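Local structure of 50S ribosomal protein L16 arginine hydroxylase (Escherichia coli, 4CCL) at the interface of chains A and B. The protein hydroxylates an arginine of ribosomal protein uL16 at its C3 carbon as an iron(II)- and 2-oxoglutarate-dependent JmjC-type oxygenase, working as a homodimer. Coordinates in Å, arbitrary orientation; residue numbers count along the deposited sequence, not the author numbering. Chains: chain A/B, 50S ribosomal protein L16 arginine hydroxylase.

Contacts 1 and 2 are twin halves of a two-fold dimer interface, the centres of their C-alpha atoms about 13 Å apart. In contact 1 helix 244-259 of chain A offers A:Met247, A:Leu250, A:Arg251 and A:Met254 to helices 207-220, 244-258 and 263-272 of chain B; in contact 2 the chains exchange roles. The helix starting at 244 (244-259 in A, 244-258 in B) therefore works twice, giving Arg251 and Met254 of each chain to one patch and Ile258 to the other. The twins agree in their main partners but not in every torsion. Such reciprocal helix packing joins the two subunits into the known homodimer.

Contact 1: the interface of chains A and B. Residues chain A 247, 250-251, 254; chain B 210-211, 258, 264.
A:Met254 reaches between B:Leu210 and B:Phe264 in the helical dimerisation region of this JmjC-type ribosomal oxygenase. The residue is selenomethionine. The chain is extended from CB through CG to the selenium; A:Met254 CG lies 3.8 Å from B:Leu210 CB. The selenium, A:Met254 SE, follows at 3.7 Å from the same B:Leu210 CB, and the two side chains cross at about a right angle. A bend at the last torsion (chi3 -51°) then turns the methyl, A:Met254 CE, away from the leucine and over one face of the B:Phe264 ring, 4.0 Å from its centroid. This CH-pi contact is offset toward the rim, CE coming nearest to CE1 of the phenylalanine. CE also touches the CG2 branch of B:Ile258.

The ring stands out from helix 263-272 with CG opposite the backbone N (chi1 174°), and its edge points at the A:Met247 carbonyl oxygen O, which lies in the ring plane, 3.7 Å from B:Phe264 CE2. On the same side of the ring as the methyl, past its CD2-CE2 rim, run the methylenes of A:Arg251, whose CD comes to 3.7 Å from B:Phe264 CD2. The guanidinium is turned 79° from the ring and meets CD2 with its own edge. A:Arg251 CG lies 3.6 Å from B:Ile258 CG2, the two chains passing in opposite directions. Replacing B:Phe264 by an alanine would probably leave the A:Met254 methyl without its aromatic face and the arginine methylenes without their apolar support.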
loop_
_atom_site.group_PDB
_atom_site.type_symbol
_atom_site.label_atom_id
_atom_site.label_comp_id
_atom_site.label_asym_id
_atom_site.label_seq_id
_atom_site.Cartn_x
_atom_site.Cartn_y
_atom_site.Cartn_z
HETATM N N MSE A 247 -18.562 -9.318 -1.061
HETATM C CA MSE A 247 -17.836 -8.076 -1.315
HETATM C C MSE A 247 -17.956 -7.152 -0.108
HETATM O O MSE A 247 -16.976 -6.531 0.318
HETATM C CB MSE A 247 -18.382 -7.378 -2.564
HETATM C CG MSE A 247 -18.274 -8.201 -3.836
HETATM SE SE MSE A 247 -16.430 -8.423 -4.425
HETATM C CE MSE A 247 -16.079 -6.598 -5.000
ATOM N N LEU A 250 -15.706 -8.382 2.806
ATOM C CA LEU A 250 -14.322 -7.954 2.594
ATOM C C LEU A 250 -14.106 -6.459 2.874
ATOM O O LEU A 250 -13.200 -6.058 3.645
ATOM C CB LEU A 250 -13.902 -8.288 1.160
ATOM C CG LEU A 250 -13.985 -9.773 0.789
ATOM C CD1 LEU A 250 -14.286 -9.955 -0.691
ATOM C CD2 LEU A 250 -12.699 -10.496 1.164
ATOM N N ARG A 251 -14.947 -5.641 2.246
ATOM C CA ARG A 251 -14.835 -4.197 2.374
ATOM C C ARG A 251 -14.923 -3.789 3.840
ATOM O O ARG A 251 -14.117 -2.989 4.318
ATOM C CB ARG A 251 -15.899 -3.485 1.531
ATOM C CG ARG A 251 -15.578 -2.027 1.247
ATOM C CD ARG A 251 -16.435 -1.446 0.131
ATOM N NE ARG A 251 -17.845 -1.357 0.499
ATOM C CZ ARG A 251 -18.810 -2.075 -0.066
ATOM N NH1 ARG A 251 -18.520 -2.935 -1.032
ATOM N NH2 ARG A 251 -20.068 -1.930 0.331
HETATM N N MSE A 254 -11.824 -4.330 5.784
HETATM C CA MSE A 254 -10.902 -3.204 5.605
HETATM C C MSE A 254 -11.291 -1.950 6.413
HETATM O O MSE A 254 -10.457 -1.365 7.128
HETATM C CB MSE A 254 -10.757 -2.853 4.123
HETATM C CG MSE A 254 -10.075 -3.913 3.286
HETATM SE SE MSE A 254 -9.912 -3.423 1.402
HETATM C CE MSE A 254 -11.757 -2.930 1.029
ATOM N N LEU B 210 -5.626 -7.292 1.678
ATOM C CA LEU B 210 -6.666 -6.553 0.980
ATOM C C LEU B 210 -6.220 -5.107 0.891
ATOM O O LEU B 210 -6.024 -4.580 -0.202
ATOM C CB LEU B 210 -8.007 -6.637 1.719
ATOM C CG LEU B 210 -8.777 -7.959 1.734
ATOM C CD1 LEU B 210 -10.016 -7.832 2.607
ATOM C CD2 LEU B 210 -9.158 -8.370 0.325
ATOM N N ILE B 211 -6.078 -4.466 2.045
ATOM C CA ILE B 211 -5.641 -3.075 2.101
ATOM C C ILE B 211 -4.323 -2.819 1.347
ATOM O O ILE B 211 -4.183 -1.791 0.676
ATOM C CB ILE B 211 -5.599 -2.554 3.562
ATOM C CG1 ILE B 211 -5.607 -1.021 3.605
ATOM C CG2 ILE B 211 -4.420 -3.150 4.323
ATOM C CD1 ILE B 211 -5.934 -0.453 4.976
ATOM N N ILE B 258 -12.384 4.046 -0.574
ATOM C CA ILE B 258 -12.684 2.620 -0.546
ATOM C C ILE B 258 -14.110 2.341 -1.027
ATOM O O ILE B 258 -14.362 1.353 -1.725
ATOM C CB ILE B 258 -12.461 2.038 0.864
ATOM C CG1 ILE B 258 -10.963 1.844 1.109
ATOM C CG2 ILE B 258 -13.212 0.728 1.038
ATOM C CD1 ILE B 258 -10.615 1.598 2.540
ATOM N N PHE B 264 -13.298 -0.370 -6.033
ATOM C CA PHE B 264 -13.067 -1.555 -5.209
ATOM C C PHE B 264 -13.410 -2.843 -5.949
ATOM O O PHE B 264 -12.619 -3.790 -5.960
ATOM C CB PHE B 264 -13.845 -1.502 -3.894
ATOM C CG PHE B 264 -13.731 -2.764 -3.087
ATOM C CD1 PHE B 264 -12.495 -3.352 -2.878
ATOM C CD2 PHE B 264 -14.853 -3.369 -2.550
ATOM C CE1 PHE B 264 -12.378 -4.507 -2.149
ATOM C CE2 PHE B 264 -14.741 -4.532 -1.814
ATOM C CZ PHE B 264 -13.500 -5.102 -1.614
#

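Contact 2: the interface of chains A and B. Residues chain A 210, 214, 258, 264; chain B 250-251, 254.
B:Met254 and A:Phe264 approach from opposite directions in the twin patch of the JmjC oxygenase dimer, where helix 244-258 of chain B packs on helices 207-220, 244-259 and 261-272 of chain A. Apolar contacts of the selenomethionine and of the leucines form one set. The terminal methyl B:Met254 CE is directed at the A:Phe264 ring near CE1 and CZ, lying 3.8 Å from A:Phe264 CZ. The bend at the end of the chain (chi3 -46°) takes CE toward this ring, while the selenium stays behind against helix 207-220. B:Met254 SE rests 3.8 Å from A:Leu210 CB, and CG of the same selenomethionine packs on that methylene too. A:Leu210 CD1 approaches B:Leu250 CD2 more loosely, at 4.1 Å; the two leucines cross nearly at right angles.

A second set is made by the arginine, through its methylenes and its guanidinium nitrogen NE. B:Arg251 CB meets the ring at A:Phe264 CE2, 3.7 Å away, and B:Arg251 NE passes 3.9 Å from A:Phe264 CD2 on the same side of the ring. The guanidinium plane stands 78° from the ring plane, so the two are not stacked face to face. Between these two atoms, B:Arg251 CD packs loosely on A:Ile258 CG2 at 4.1 Å, the side chains sliding past each other in opposite directions.

Contacts between side chain and backbone make a third kind. A:Leu210 CD1 lies against the B:Leu250 carbonyl oxygen. B:Met254 SE sits 3.8 Å from A:Leu210 O.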
loop_
_atom_site.group_PDB
_atom_site.type_symbol
_atom_site.label_atom_id
_atom_site.label_comp_id
_atom_site.label_asym_id
_atom_site.label_seq_id
_atom_site.Cartn_x
_atom_site.Cartn_y
_atom_site.Cartn_z
ATOM N N LEU A 210 -2.315 8.738 2.078
ATOM C CA LEU A 210 -2.868 8.194 3.312
ATOM C C LEU A 210 -2.989 6.675 3.223
ATOM O O LEU A 210 -2.563 5.953 4.128
ATOM C CB LEU A 210 -4.240 8.809 3.607
ATOM C CG LEU A 210 -4.279 10.307 3.918
ATOM C CD1 LEU A 210 -5.713 10.800 4.025
ATOM C CD2 LEU A 210 -3.514 10.606 5.196
ATOM N N PHE A 214 -0.607 4.158 5.352
ATOM C CA PHE A 214 -1.288 3.288 6.302
ATOM C C PHE A 214 -1.123 1.814 5.946
ATOM O O PHE A 214 -0.984 0.979 6.836
ATOM C CB PHE A 214 -2.773 3.638 6.437
ATOM C CG PHE A 214 -3.483 2.852 7.508
ATOM C CD1 PHE A 214 -3.192 3.061 8.846
ATOM C CD2 PHE A 214 -4.443 1.909 7.177
ATOM C CE1 PHE A 214 -3.843 2.342 9.832
ATOM C CE2 PHE A 214 -5.096 1.189 8.159
ATOM C CZ PHE A 214 -4.797 1.406 9.488
ATOM N N ILE A 258 -9.332 0.106 9.451
ATOM C CA ILE A 258 -9.081 1.544 9.421
ATOM C C ILE A 258 -9.686 2.275 10.623
ATOM O O ILE A 258 -9.071 3.187 11.181
ATOM C CB ILE A 258 -9.586 2.168 8.108
ATOM C CG1 ILE A 258 -8.851 1.535 6.924
ATOM C CG2 ILE A 258 -9.413 3.680 8.121
ATOM C CD1 ILE A 258 -9.157 2.165 5.607
ATOM N N PHE A 264 -4.489 3.756 13.480
ATOM C CA PHE A 264 -4.527 4.891 12.563
ATOM C C PHE A 264 -3.927 6.137 13.199
ATOM O O PHE A 264 -3.153 6.863 12.564
ATOM C CB PHE A 264 -5.954 5.196 12.110
ATOM C CG PHE A 264 -6.050 6.408 11.235
ATOM C CD1 PHE A 264 -5.432 6.420 10.002
ATOM C CD2 PHE A 264 -6.735 7.538 11.648
ATOM C CE1 PHE A 264 -5.501 7.523 9.199
ATOM C CE2 PHE A 264 -6.808 8.652 10.834
ATOM C CZ PHE A 264 -6.189 8.639 9.606
ATOM N N LEU B 250 -9.552 13.264 7.607
ATOM C CA LEU B 250 -8.476 12.504 6.976
ATOM C C LEU B 250 -8.840 11.037 6.737
ATOM O O LEU B 250 -8.673 10.526 5.631
ATOM C CB LEU B 250 -7.200 12.603 7.812
ATOM C CG LEU B 250 -6.482 13.955 7.789
ATOM C CD1 LEU B 250 -5.603 14.123 9.018
ATOM C CD2 LEU B 250 -5.660 14.109 6.516
ATOM N N ARG B 251 -9.339 10.365 7.772
ATOM C CA ARG B 251 -9.759 8.970 7.642
ATOM C C ARG B 251 -10.980 8.831 6.734
ATOM O O ARG B 251 -11.102 7.867 5.956
ATOM C CB ARG B 251 -10.028 8.356 9.020
ATOM C CG ARG B 251 -11.284 7.509 9.103
ATOM C CD ARG B 251 -11.247 6.603 10.318
ATOM N NE ARG B 251 -10.654 7.257 11.480
ATOM C CZ ARG B 251 -11.335 7.974 12.366
ATOM N NH1 ARG B 251 -12.643 8.140 12.226
ATOM N NH2 ARG B 251 -10.703 8.526 13.393
HETATM N N MSE B 254 -10.110 8.226 3.225
HETATM C CA MSE B 254 -9.797 6.838 2.893
HETATM C C MSE B 254 -11.042 5.966 2.786
HETATM O O MSE B 254 -11.194 5.204 1.823
HETATM C CB MSE B 254 -8.832 6.234 3.913
HETATM C CG MSE B 254 -7.367 6.339 3.540
HETATM SE SE MSE B 254 -6.243 5.873 5.062
HETATM C CE MSE B 254 -7.175 6.932 6.399
#